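Local coordinates for protein glyoxalase III (glutathione-independent) (Candida albicans, PDB 4LRU) that converts the toxic metabolite methylglyoxal directly into D-lactate in a single step that needs no glutathione, and helps detoxify methylglyoxal made by the cell itself, at residues L11-E16 / S50-F55; G26-E31 / D59-P64; I46-E51 / N83-N88; N98-F103 / Q122-T127. All coordinates share one frame; numbering follows the deposited sequence. Where two conformers were deposited one is given.

Contact 1: residues L11-E16 / S50-F55; sequences LTSYNE and SETGTF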
loop_
_atom_site.group_PDB
_atom_site.type_symbol
_atom_site.label_atom_id
_atom_site.label_comp_id
_atom_site.label_asym_id
_atom_site.label_seq_id
_atom_site.Cartn_x
_atom_site.Cartn_y
_atom_site.Cartn_z
ATOM N N LEU A 11 5.086 -1.333 4.220
ATOM C CA LEU A 11 5.335 -2.567 3.504
ATOM C C LEU A 11 4.730 -3.719 4.286
ATOM O O LEU A 11 4.765 -3.706 5.523
ATOM C CB LEU A 11 6.839 -2.809 3.386
ATOM C CG LEU A 11 7.573 -2.095 2.239
ATOM C CD1 LEU A 11 7.481 -0.587 2.352
ATOM C CD2 LEU A 11 9.023 -2.529 2.182
ATOM N N THR A 12 4.246 -4.740 3.588
ATOM C CA THR A 12 3.895 -5.982 4.266
ATOM C C THR A 12 5.116 -6.685 4.865
ATOM O O THR A 12 6.209 -6.672 4.298
ATOM C CB THR A 12 3.176 -6.994 3.356
ATOM O OG1 THR A 12 2.807 -8.147 4.128
ATOM C CG2 THR A 12 4.055 -7.434 2.193
ATOM N N SER A 13 4.887 -7.330 6.012
ATOM C CA SER A 13 5.884 -8.137 6.705
ATOM C C SER A 13 5.744 -9.644 6.410
ATOM O O SER A 13 6.587 -10.437 6.815
ATOM C CB SER A 13 5.759 -7.919 8.218
ATOM O OG SER A 13 4.546 -8.475 8.731
ATOM N N TYR A 14 4.707 -10.024 5.668
ATOM C CA TYR A 14 4.439 -11.427 5.395
ATOM C C TYR A 14 5.244 -11.827 4.169
ATOM O O TYR A 14 5.176 -11.145 3.152
ATOM C CB TYR A 14 2.957 -11.632 5.135
ATOM C CG TYR A 14 2.585 -13.083 4.972
ATOM C CD1 TYR A 14 2.407 -13.900 6.080
ATOM C CD2 TYR A 14 2.483 -13.660 3.706
ATOM C CE1 TYR A 14 2.086 -15.237 5.937
ATOM C CE2 TYR A 14 2.162 -15.001 3.554
ATOM C CZ TYR A 14 1.943 -15.780 4.682
ATOM O OH TYR A 14 1.654 -17.128 4.572
ATOM N N ASN A 15 6.020 -12.900 4.279
ATOM C CA ASN A 15 6.893 -13.335 3.183
ATOM C C ASN A 15 7.020 -14.853 3.237
ATOM O O ASN A 15 7.857 -15.387 3.962
ATOM C CB ASN A 15 8.246 -12.617 3.343
ATOM C CG ASN A 15 9.309 -13.059 2.352
ATOM O OD1 ASN A 15 10.478 -13.203 2.719
ATOM N ND2 ASN A 15 8.935 -13.213 1.091
ATOM N N GLU A 16 6.125 -15.536 2.525
ATOM C CA GLU A 16 6.020 -16.989 2.574
ATOM C C GLU A 16 5.679 -17.492 1.180
ATOM O O GLU A 16 5.055 -16.774 0.384
ATOM C CB GLU A 16 4.877 -17.421 3.495
ATOM C CG GLU A 16 4.949 -16.963 4.940
ATOM C CD GLU A 16 6.068 -17.606 5.723
ATOM O OE1 GLU A 16 6.440 -17.030 6.771
ATOM O OE2 GLU A 16 6.588 -18.659 5.296
ATOM N N SER A 50 7.374 -1.690 8.325
ATOM C CA SER A 50 6.442 -2.808 8.356
ATOM C C SER A 50 6.061 -3.100 9.803
ATOM O O SER A 50 6.642 -2.552 10.744
ATOM C CB SER A 50 7.055 -4.055 7.718
ATOM O OG SER A 50 8.039 -4.630 8.559
ATOM N N GLU A 51 5.092 -3.986 9.998
ATOM C CA GLU A 51 4.597 -4.224 11.348
ATOM C C GLU A 51 5.640 -4.913 12.248
ATOM O O GLU A 51 5.601 -4.793 13.483
ATOM C CB GLU A 51 3.289 -5.018 11.288
ATOM C CG GLU A 51 2.498 -5.026 12.595
ATOM C CD GLU A 51 1.918 -3.673 12.996
ATOM O OE1 GLU A 51 1.983 -2.712 12.196
ATOM O OE2 GLU A 51 1.422 -3.557 14.133
ATOM N N THR A 52 6.608 -5.588 11.638
ATOM C CA THR A 52 7.648 -6.283 12.379
ATOM C C THR A 52 9.044 -5.666 12.219
ATOM O O THR A 52 9.986 -6.072 12.905
ATOM C CB THR A 52 7.759 -7.721 11.896
ATOM O OG1 THR A 52 8.050 -7.695 10.489
ATOM C CG2 THR A 52 6.451 -8.452 12.135
ATOM N N GLY A 53 9.188 -4.741 11.270
ATOM C CA GLY A 53 10.506 -4.308 10.834
ATOM C C GLY A 53 11.207 -5.222 9.846
ATOM O O GLY A 53 12.376 -4.994 9.495
ATOM N N THR A 54 10.538 -6.302 9.437
ATOM C CA THR A 54 11.093 -7.242 8.477
ATOM C C THR A 54 10.182 -7.306 7.260
ATOM O O THR A 54 9.017 -6.926 7.325
ATOM C CB THR A 54 11.252 -8.655 9.078
ATOM O OG1 THR A 54 9.954 -9.193 9.391
ATOM C CG2 THR A 54 12.127 -8.625 10.318
ATOM N N PHE A 55 10.730 -7.769 6.144
ATOM C CA PHE A 55 9.971 -7.945 4.914
ATOM C C PHE A 55 10.773 -8.815 3.952
ATOM O O PHE A 55 11.978 -9.047 4.136
ATOM C CB PHE A 55 9.664 -6.592 4.257
ATOM C CG PHE A 55 10.824 -6.026 3.508
ATOM C CD1 PHE A 55 11.806 -5.328 4.179
ATOM C CD2 PHE A 55 10.941 -6.206 2.141
ATOM C CE1 PHE A 55 12.914 -4.837 3.503
ATOM C CE2 PHE A 55 12.030 -5.696 1.455
ATOM C CZ PHE A 55 13.020 -5.018 2.141
HETATM O O HOH W 1 3.553 -4.733 7.740
HETATM O O HOH W 2 9.195 -10.752 7.375
#

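Contact 2: residues G26-E31 / D59-P64; sequences GVFVVE and DHSVVP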
loop_
_atom_site.group_PDB
_atom_site.type_symbol
_atom_site.label_atom_id
_atom_site.label_comp_id
_atom_site.label_asym_id
_atom_site.label_seq_id
_atom_site.Cartn_x
_atom_site.Cartn_y
_atom_site.Cartn_z
ATOM N N GLY A 26 5.080 -11.335 -0.794
ATOM C CA GLY A 26 5.783 -10.329 -0.013
ATOM C C GLY A 26 5.499 -8.986 -0.634
ATOM O O GLY A 26 4.403 -8.767 -1.145
ATOM N N VAL A 27 6.474 -8.089 -0.586
ATOM C CA VAL A 27 6.317 -6.719 -1.087
ATOM C C VAL A 27 6.493 -6.717 -2.606
ATOM O O VAL A 27 7.478 -7.227 -3.118
ATOM C CB VAL A 27 7.366 -5.803 -0.445
ATOM C CG1 VAL A 27 7.287 -4.382 -1.016
ATOM C CG2 VAL A 27 7.202 -5.805 1.070
ATOM N N PHE A 28 5.520 -6.147 -3.315
ATOM C CA PHE A 28 5.617 -6.028 -4.768
ATOM C C PHE A 28 6.483 -4.832 -5.096
ATOM O O PHE A 28 6.087 -3.706 -4.839
ATOM C CB PHE A 28 4.236 -5.851 -5.390
ATOM C CG PHE A 28 4.178 -6.279 -6.822
ATOM C CD1 PHE A 28 4.618 -5.442 -7.830
ATOM C CD2 PHE A 28 3.724 -7.551 -7.168
ATOM C CE1 PHE A 28 4.615 -5.860 -9.147
ATOM C CE2 PHE A 28 3.711 -7.971 -8.484
ATOM C CZ PHE A 28 4.150 -7.122 -9.476
ATOM N N VAL A 29 7.679 -5.075 -5.618
ATOM C CA VAL A 29 8.752 -4.070 -5.613
ATOM C C VAL A 29 8.267 -2.684 -6.030
ATOM O O VAL A 29 8.445 -1.731 -5.295
ATOM C CB VAL A 29 9.932 -4.483 -6.490
ATOM C CG1 VAL A 29 10.965 -3.367 -6.565
ATOM C CG2 VAL A 29 10.588 -5.742 -5.934
ATOM N N VAL A 30 7.701 -2.555 -7.224
ATOM C CA VAL A 30 7.412 -1.208 -7.717
ATOM C C VAL A 30 6.298 -0.494 -6.959
ATOM O O VAL A 30 6.188 0.717 -7.043
ATOM C CB VAL A 30 7.121 -1.147 -9.231
ATOM C CG1 VAL A 30 8.388 -1.445 -10.026
ATOM C CG2 VAL A 30 5.991 -2.084 -9.612
ATOM N N GLU A 31 5.505 -1.228 -6.172
ATOM C CA GLU A 31 4.505 -0.594 -5.320
ATOM C C GLU A 31 5.091 0.142 -4.136
ATOM O O GLU A 31 4.434 0.998 -3.564
ATOM C CB GLU A 31 3.479 -1.624 -4.827
ATOM C CG GLU A 31 2.668 -2.162 -5.980
ATOM C CD GLU A 31 1.635 -3.189 -5.582
ATOM O OE1 GLU A 31 1.353 -3.340 -4.370
ATOM O OE2 GLU A 31 1.090 -3.812 -6.512
ATOM N N ASP A 59 8.212 -12.732 -5.125
ATOM C CA ASP A 59 9.106 -13.287 -6.158
ATOM C C ASP A 59 8.607 -12.942 -7.573
ATOM O O ASP A 59 9.398 -12.807 -8.513
ATOM C CB ASP A 59 9.214 -14.821 -6.040
ATOM C CG ASP A 59 10.025 -15.289 -4.829
ATOM O OD1 ASP A 59 10.884 -14.534 -4.324
ATOM O OD2 ASP A 59 9.818 -16.450 -4.399
ATOM N N HIS A 60 7.297 -12.819 -7.733
ATOM C CA HIS A 60 6.738 -12.490 -9.040
ATOM C C HIS A 60 7.026 -11.035 -9.447
ATOM O O HIS A 60 6.992 -10.704 -10.640
ATOM C CB HIS A 60 5.241 -12.804 -9.078
ATOM C CG HIS A 60 4.948 -14.271 -9.160
ATOM N ND1 HIS A 60 3.666 -14.779 -9.137
ATOM C CD2 HIS A 60 5.774 -15.337 -9.171
ATOM C CE1 HIS A 60 3.720 -16.097 -9.195
ATOM N NE2 HIS A 60 4.988 -16.462 -9.220
ATOM N N SER A 61 7.396 -10.202 -8.478
ATOM C CA SER A 61 7.585 -8.762 -8.723
ATOM C C SER A 61 9.021 -8.381 -9.101
ATOM O O SER A 61 9.275 -7.241 -9.497
ATOM C CB SER A 61 7.137 -7.952 -7.519
ATOM O OG SER A 61 8.081 -8.009 -6.468
ATOM N N VAL A 62 9.958 -9.313 -8.965
ATOM C CA VAL A 62 11.371 -9.040 -9.276
ATOM C C VAL A 62 11.800 -9.467 -10.691
ATOM O O VAL A 62 12.947 -9.255 -11.099
ATOM C CB VAL A 62 12.305 -9.649 -8.208
ATOM C CG1 VAL A 62 11.871 -9.202 -6.818
ATOM C CG2 VAL A 62 12.328 -11.169 -8.302
ATOM N N VAL A 63 10.894 -10.089 -11.432
ATOM C CA VAL A 63 11.200 -10.571 -12.772
ATOM C C VAL A 63 11.377 -9.405 -13.745
ATOM O O VAL A 63 10.848 -8.312 -13.517
ATOM C CB VAL A 63 10.105 -11.504 -13.317
ATOM C CG1 VAL A 63 9.933 -12.728 -12.423
ATOM C CG2 VAL A 63 8.794 -10.768 -13.490
ATOM N N PRO A 64 12.097 -9.651 -14.842
ATOM C CA PRO A 64 12.395 -8.592 -15.803
ATOM C C PRO A 64 11.166 -7.819 -16.271
ATOM O O PRO A 64 11.236 -6.599 -16.442
ATOM C CB PRO A 64 13.034 -9.349 -16.964
ATOM C CG PRO A 64 13.697 -10.525 -16.317
ATOM C CD PRO A 64 12.808 -10.905 -15.162
HETATM O O HOH W 3 7.949 -4.740 -9.389
#

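Contact 3: residues I46-E51 / N83-N88; sequences IQLASE and NVALKN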
loop_
_atom_site.group_PDB
_atom_site.type_symbol
_atom_site.label_atom_id
_atom_site.label_comp_id
_atom_site.label_asym_id
_atom_site.label_seq_id
_atom_site.Cartn_x
_atom_site.Cartn_y
_atom_site.Cartn_z
ATOM N N ILE A 46 10.574 10.233 3.370
ATOM C CA ILE A 46 9.849 8.982 3.355
ATOM C C ILE A 46 10.463 7.995 4.349
ATOM O O ILE A 46 11.658 7.694 4.286
ATOM C CB ILE A 46 9.829 8.315 1.961
ATOM C CG1 ILE A 46 9.268 9.262 0.891
ATOM C CG2 ILE A 46 8.970 7.071 1.998
ATOM C CD1 ILE A 46 10.327 9.940 0.057
ATOM N N GLN A 47 9.623 7.514 5.262
ATOM C CA GLN A 47 9.992 6.465 6.211
ATOM C C GLN A 47 9.301 5.161 5.819
ATOM O O GLN A 47 8.066 5.058 5.835
ATOM C CB GLN A 47 9.563 6.849 7.634
ATOM C CG GLN A 47 9.817 5.759 8.673
ATOM C CD GLN A 47 11.301 5.531 8.923
ATOM O OE1 GLN A 47 12.001 6.392 9.460
ATOM N NE2 GLN A 47 11.792 4.362 8.525
ATOM N N LEU A 48 10.087 4.154 5.466
ATOM C CA LEU A 48 9.538 2.834 5.230
ATOM C C LEU A 48 9.310 2.139 6.581
ATOM O O LEU A 48 10.129 2.266 7.508
ATOM C CB LEU A 48 10.481 1.998 4.363
ATOM C CG LEU A 48 10.438 2.279 2.856
ATOM C CD1 LEU A 48 10.793 3.725 2.585
ATOM C CD2 LEU A 48 11.368 1.341 2.088
ATOM N N ALA A 49 8.223 1.385 6.683
ATOM C CA ALA A 49 7.926 0.621 7.900
ATOM C C ALA A 49 7.157 -0.635 7.544
ATOM O O ALA A 49 6.349 -0.641 6.604
ATOM C CB ALA A 49 7.113 1.452 8.872
ATOM N N SER A 50 7.374 -1.690 8.325
ATOM C CA SER A 50 6.442 -2.808 8.356
ATOM C C SER A 50 6.061 -3.100 9.803
ATOM O O SER A 50 6.642 -2.552 10.744
ATOM C CB SER A 50 7.055 -4.055 7.718
ATOM O OG SER A 50 8.039 -4.630 8.559
ATOM N N GLU A 51 5.092 -3.986 9.998
ATOM C CA GLU A 51 4.597 -4.224 11.348
ATOM C C GLU A 51 5.640 -4.913 12.248
ATOM O O GLU A 51 5.601 -4.793 13.483
ATOM C CB GLU A 51 3.289 -5.018 11.288
ATOM C CG GLU A 51 2.498 -5.026 12.595
ATOM C CD GLU A 51 1.918 -3.673 12.996
ATOM O OE1 GLU A 51 1.983 -2.712 12.196
ATOM O OE2 GLU A 51 1.422 -3.557 14.133
ATOM N N ASN A 83 17.390 2.275 -1.690
ATOM C CA ASN A 83 18.098 1.261 -0.897
ATOM C C ASN A 83 18.554 1.764 0.461
ATOM O O ASN A 83 18.510 1.025 1.446
ATOM C CB ASN A 83 19.259 0.647 -1.669
ATOM C CG ASN A 83 18.809 -0.511 -2.533
ATOM O OD1 ASN A 83 18.081 -1.385 -2.062
ATOM N ND2 ASN A 83 19.159 -0.483 -3.806
ATOM N N VAL A 84 18.944 3.030 0.534
ATOM C CA VAL A 84 19.229 3.639 1.824
ATOM C C VAL A 84 17.976 3.585 2.698
ATOM O O VAL A 84 18.038 3.248 3.891
ATOM C CB VAL A 84 19.705 5.090 1.657
ATOM C CG1 VAL A 84 19.802 5.789 3.010
ATOM C CG2 VAL A 84 21.058 5.116 0.957
ATOM N N ALA A 85 16.834 3.912 2.101
ATOM C CA ALA A 85 15.568 3.873 2.815
ATOM C C ALA A 85 15.187 2.465 3.281
ATOM O O ALA A 85 14.667 2.290 4.388
ATOM C CB ALA A 85 14.465 4.484 1.968
ATOM N N LEU A 86 15.445 1.455 2.451
ATOM C CA LEU A 86 15.216 0.075 2.874
ATOM C C LEU A 86 16.072 -0.282 4.078
ATOM O O LEU A 86 15.585 -0.903 5.020
ATOM C CB LEU A 86 15.490 -0.920 1.741
ATOM C CG LEU A 86 14.445 -0.992 0.639
ATOM C CD1 LEU A 86 15.000 -1.827 -0.500
ATOM C CD2 LEU A 86 13.127 -1.556 1.154
ATOM N N LYS A 87 17.343 0.117 4.061
ATOM C CA LYS A 87 18.207 -0.073 5.217
ATOM C C LYS A 87 17.667 0.625 6.468
ATOM O O LYS A 87 17.887 0.163 7.585
ATOM C CB LYS A 87 19.618 0.421 4.907
ATOM C CG LYS A 87 20.637 0.123 5.993
ATOM C CD LYS A 87 22.029 0.577 5.586
ATOM C CE LYS A 87 22.984 0.588 6.772
ATOM N NZ LYS A 87 22.809 -0.598 7.659
ATOM N N ASN A 88 16.956 1.731 6.270
ATOM C CA ASN A 88 16.419 2.530 7.369
ATOM C C ASN A 88 14.990 2.127 7.744
ATOM O O ASN A 88 14.359 2.792 8.564
ATOM C CB ASN A 88 16.431 4.007 6.963
ATOM C CG ASN A 88 16.314 4.953 8.146
ATOM O OD1 ASN A 88 16.979 4.782 9.173
ATOM N ND2 ASN A 88 15.471 5.976 7.998
HETATM O O HOH W 4 14.092 6.676 5.347
HETATM O O HOH W 5 12.965 4.104 5.561
#

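Contact 4: residues N98-F103 / Q122-T127; sequences NDYDIF and QKIATT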
loop_
_atom_site.group_PDB
_atom_site.type_symbol
_atom_site.label_atom_id
_atom_site.label_comp_id
_atom_site.label_asym_id
_atom_site.label_seq_id
_atom_site.Cartn_x
_atom_site.Cartn_y
_atom_site.Cartn_z
ATOM N N ASN A 98 2.506 10.405 15.375
ATOM C CA ASN A 98 2.229 11.834 15.140
ATOM C C ASN A 98 3.249 12.484 14.195
ATOM O O ASN A 98 3.084 13.637 13.795
ATOM C CB ASN A 98 2.237 12.628 16.455
ATOM C CG ASN A 98 1.232 12.120 17.470
ATOM O OD1 ASN A 98 1.597 11.764 18.600
ATOM N ND2 ASN A 98 -0.038 12.112 17.095
ATOM N N ASP A 99 4.329 11.778 13.871
ATOM C CA ASP A 99 5.367 12.360 13.032
ATOM C C ASP A 99 4.942 12.441 11.552
ATOM O O ASP A 99 5.553 13.182 10.784
ATOM C CB ASP A 99 6.648 11.545 13.104
ATOM C CG ASP A 99 7.424 11.776 14.385
ATOM O OD1 ASP A 99 7.099 12.710 15.149
ATOM O OD2 ASP A 99 8.374 11.002 14.627
ATOM N N TYR A 100 3.945 11.652 11.159
ATOM C CA TYR A 100 3.652 11.418 9.737
ATOM C C TYR A 100 2.448 12.215 9.255
ATOM O O TYR A 100 1.506 12.447 10.009
ATOM C CB TYR A 100 3.487 9.914 9.434
ATOM C CG TYR A 100 4.727 9.220 9.894
ATOM C CD1 TYR A 100 5.909 9.339 9.170
ATOM C CD2 TYR A 100 4.787 8.657 11.157
ATOM C CE1 TYR A 100 7.105 8.861 9.659
ATOM C CE2 TYR A 100 5.976 8.170 11.655
ATOM C CZ TYR A 100 7.126 8.270 10.902
ATOM O OH TYR A 100 8.313 7.801 11.411
ATOM N N ASP A 101 2.509 12.643 7.992
ATOM C CA ASP A 101 1.442 13.432 7.383
ATOM C C ASP A 101 0.718 12.727 6.238
ATOM O O ASP A 101 -0.361 13.156 5.840
ATOM C CB ASP A 101 2.010 14.752 6.865
ATOM C CG ASP A 101 2.310 15.734 7.969
ATOM O OD1 ASP A 101 1.926 15.489 9.137
ATOM O OD2 ASP A 101 2.921 16.788 7.673
ATOM N N ILE A 102 1.341 11.701 5.675
ATOM C CA ILE A 102 0.749 10.844 4.650
ATOM C C ILE A 102 1.033 9.396 5.053
ATOM O O ILE A 102 2.128 9.086 5.560
ATOM C CB ILE A 102 1.412 11.129 3.279
ATOM C CG1 ILE A 102 1.034 12.533 2.811
ATOM C CG2 ILE A 102 1.046 10.079 2.241
ATOM C CD1 ILE A 102 1.842 13.044 1.645
ATOM N N PHE A 103 0.045 8.526 4.853
ATOM C CA PHE A 103 0.236 7.099 4.983
ATOM C C PHE A 103 0.012 6.504 3.608
ATOM O O PHE A 103 -1.015 6.754 2.983
ATOM C CB PHE A 103 -0.761 6.504 5.978
ATOM C CG PHE A 103 -0.604 5.017 6.183
ATOM C CD1 PHE A 103 -1.154 4.118 5.290
ATOM C CD2 PHE A 103 0.098 4.526 7.284
ATOM C CE1 PHE A 103 -1.039 2.758 5.497
ATOM C CE2 PHE A 103 0.235 3.163 7.484
ATOM C CZ PHE A 103 -0.327 2.279 6.595
ATOM N N GLN A 122 -1.791 0.633 11.456
ATOM C CA GLN A 122 -3.146 1.171 11.411
ATOM C C GLN A 122 -3.278 2.437 12.251
ATOM O O GLN A 122 -3.998 3.377 11.863
ATOM C CB GLN A 122 -4.161 0.112 11.836
ATOM C CG GLN A 122 -4.395 -0.948 10.767
ATOM C CD GLN A 122 -5.395 -1.992 11.196
ATOM O OE1 GLN A 122 -5.439 -2.366 12.372
ATOM N NE2 GLN A 122 -6.227 -2.447 10.270
ATOM N N LYS A 123 -2.602 2.459 13.399
ATOM C CA LYS A 123 -2.623 3.619 14.280
ATOM C C LYS A 123 -1.938 4.810 13.608
ATOM O O LYS A 123 -2.393 5.942 13.728
ATOM C CB LYS A 123 -1.948 3.297 15.622
ATOM C CG LYS A 123 -1.888 4.470 16.593
ATOM C CD LYS A 123 -3.281 4.853 17.063
ATOM C CE LYS A 123 -3.257 5.916 18.149
ATOM N NZ LYS A 123 -4.620 6.461 18.435
ATOM N N ILE A 124 -0.864 4.553 12.867
ATOM C CA ILE A 124 -0.245 5.632 12.077
ATOM C C ILE A 124 -1.241 6.155 11.030
ATOM O O ILE A 124 -1.444 7.373 10.904
ATOM C CB ILE A 124 1.084 5.220 11.420
ATOM C CG1 ILE A 124 2.059 4.724 12.489
ATOM C CG2 ILE A 124 1.641 6.402 10.614
ATOM C CD1 ILE A 124 3.384 4.209 11.959
ATOM N N ALA A 125 -1.922 5.248 10.345
ATOM C CA ALA A 125 -2.942 5.647 9.366
ATOM C C ALA A 125 -4.034 6.524 9.977
ATOM O O ALA A 125 -4.397 7.562 9.412
ATOM C CB ALA A 125 -3.559 4.426 8.721
ATOM N N THR A 126 -4.581 6.128 11.126
ATOM C CA THR A 126 -5.690 6.895 11.699
ATOM C C THR A 126 -5.191 8.231 12.256
ATOM O O THR A 126 -5.929 9.227 12.256
ATOM C CB THR A 126 -6.472 6.121 12.793
ATOM O OG1 THR A 126 -5.588 5.698 13.843
ATOM C CG2 THR A 126 -7.182 4.923 12.196
ATOM N N THR A 127 -3.955 8.247 12.766
ATOM C CA THR A 127 -3.376 9.471 13.286
ATOM C C THR A 127 -3.205 10.471 12.148
ATOM O O THR A 127 -3.583 11.645 12.266
ATOM C CB THR A 127 -2.031 9.192 13.993
ATOM O OG1 THR A 127 -2.281 8.366 15.140
ATOM C CG2 THR A 127 -1.381 10.458 14.440
#

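Contact 1: residues L11-E16 / S50-F55
S13 meets T52 and T54 where the loops leaving two neighbouring parallel strands, 6-10 and 45-50, run beside each other at the strands' C-terminal ends in the α/β sheet of the DJ-1 superfamily. The segments illustrate how two loops can join without a direct hydrogen bond. Apolar packing is confined to L11 and F55. CD2 of L11 lies over a face of the F55 ring, 4.2 Å from its centroid and displaced toward the rim on the CG and CD2 side; W57 meets the same ring edge-to-face. Elsewhere carbons meet oxygens: S13 CB comes within 3.2 Å of T52 OG1, and S50 CB equally near L11 O. A C-H contact follows, S13 CA lying 3.4 Å from T54 O. That carbonyl also accepts a hydrogen bond from S50 OG at 2.8 Å, the donor tilted 33° from the carbonyl plane, so it is held by its own loop as well as touched by the other. The hydroxyls of T12 and S13 both turn to the carboxylate of D114, and T12 OG1 accepts from Y14 N in an ST turn. The side chains of T12 and of H140, an inferred active-site residue, are about 8 Å apart. Two waters complete the seam. One joins L11 O to E51 N; the second donates to S13 O and lies 2.7 Å from T54 OG1.

Contact 2: residues G26-E31 / D59-P64
F28 and S61 form the compact heart of this contact, with the serine methylene set directly on the aromatic ring. S61 CB stands 3.3 Å from the centroid of the F28 ring and 5° off its normal, a close CH-pi contact in which CB is nearly equidistant from all six ring carbons. With S61 OG between the backbone N and the carbonyl carbon (chi1 76°), the hydroxyl lies beside V29 and accepts its backbone N-H in a nearly straight bond, V29 N to S61 OG being 3.1 Å at 167°. The same hydroxyl is bonded to the carbonyl O of D58, which leaves this buried polar group with a partner on each side of the contact.

Beyond the serine and the ring the fit relaxes. V29 CG2 meets CG1 of the exposed V62 at 3.8 Å, the two side chains crossing at about a right angle, and a water bridges the two backbones, accepting from V30 N and donating to S61 O at 2.8 Å. An acetate, probably from the crystallisation liquor, lies near V62.

The side chain of F28 is about 6 Å from that of C139, an inferred active-site residue, and E31 touches that cysteine. The contact ties the start of helix 29-42, which connects strands 6-10 and 45-50, to the loop before helix 69-76; V29 touches F75 and V30 touches D71 of that second helix.

Contact 3: residues I46-E51 / N83-N88
L48 reaches from strand 45-50 to the last turn of helix 81-87, putting its two methyl branches on two successive helix residues. CD1 rests against A85 CB at 3.8 Å, and CD2 comes as near as 3.5 Å to L86 CD2, where the two leucines pass obliquely. The side chain of A85 also touches F36 of helix 29-42. L48 and A85 share a polar link as well: a water accepts from L48 N and donates to A85 O, the water lying 2.8 Å from that oxygen.

N88, just past the helix, buries about as much as A85. Its carbonyl O receives Q47 NE2 at 3.0 Å, the donor lying 38° above the carbonyl plane but within the plane of the glutamine amide. Q47 gets there by a bend, with CD swung aside at chi2 (68°), and the same NE2 donates to L48 O at 2.9 Å in a nearly straight bond of 171°. Its two bonds hold the amide rotation. N88 O also has K90 NZ as a partner, while N88 ND2 reaches I46 O through a second water.

Helix 81-87 belongs to the connection between the parallel, adjacent strands 45-50 and 90-91, so this is packing within a β-α-β crossover, away from the annotated sites. The chemistry is divided: amides and bridging waters serve backbone atoms of I46, L48, A85 and N88. The methyl contacts are non-directional, while the Q47 amide, bonded to both L48 O and N88 O, links strand to helix end in a set orientation.

Contact 4: residues N98-F103 / Q122-T127
I124 drives one methyl between two aromatic side chains of the opposing segment, and this is the main knob of the contact. Its CG2, anti to the backbone N, lies 3.9 Å from Y100 CD2 and 4.1 Å from F103 CD2. The approach to Y100 is oblique, but on F103 the methyl arrives at the ring edge, near the ring plane, so it fills the notch between the two rings. A125 completes the fit from another direction: its CB sits over the middle of one F103 face, 4.0 Å from the centroid and 12° off the normal. F103 is thereby touched on a face and at its rim by consecutive helix residues.

The setting is a β-α-β crossover of the DJ-1 α/β fold, in which helix 119-130 joins strand 102-105 to the adjacent parallel strand 134-138. F103 also packs on L8 and A10 of strand 6-10, and I124 on L8, while I102 turns the other way, toward helix 225-236.

Toward the surface the bump is smaller. T127 CG2 presses on the turn at N98, 3.9 Å from N98 CA. The threonine is held to its own helix, since T127 OG1 donates to K123 O at 2.8 Å, and T127 N bonds the same oxygen from the opposite face of the carbonyl plane, at 2.9 Å.

Contacts 3 and 4 involve strands 45-50 and 102-105 of the central mixed sheet; contacts 1 and 2 lie in the connections after strands 6-10 and 45-50. Contacts 1 and 3 share S50 and E51, and their centres are 11 Å apart, so strand 45-50 passes from helix packing into the loop seam. Contact 2, 14 Å from contact 1 between centres, touches it through G26 and V27; along the chain their segments alternate. Contact 4, last in sequence, lies across the chain's centre from contact 2, about 25 Å between centres, yet meets contact 3 where Q47 touches Y100. Contacts 1 and 2 lie near the inferred active-site residues, whereas 3 and 4 pack crossover helices onto strands of the sheet.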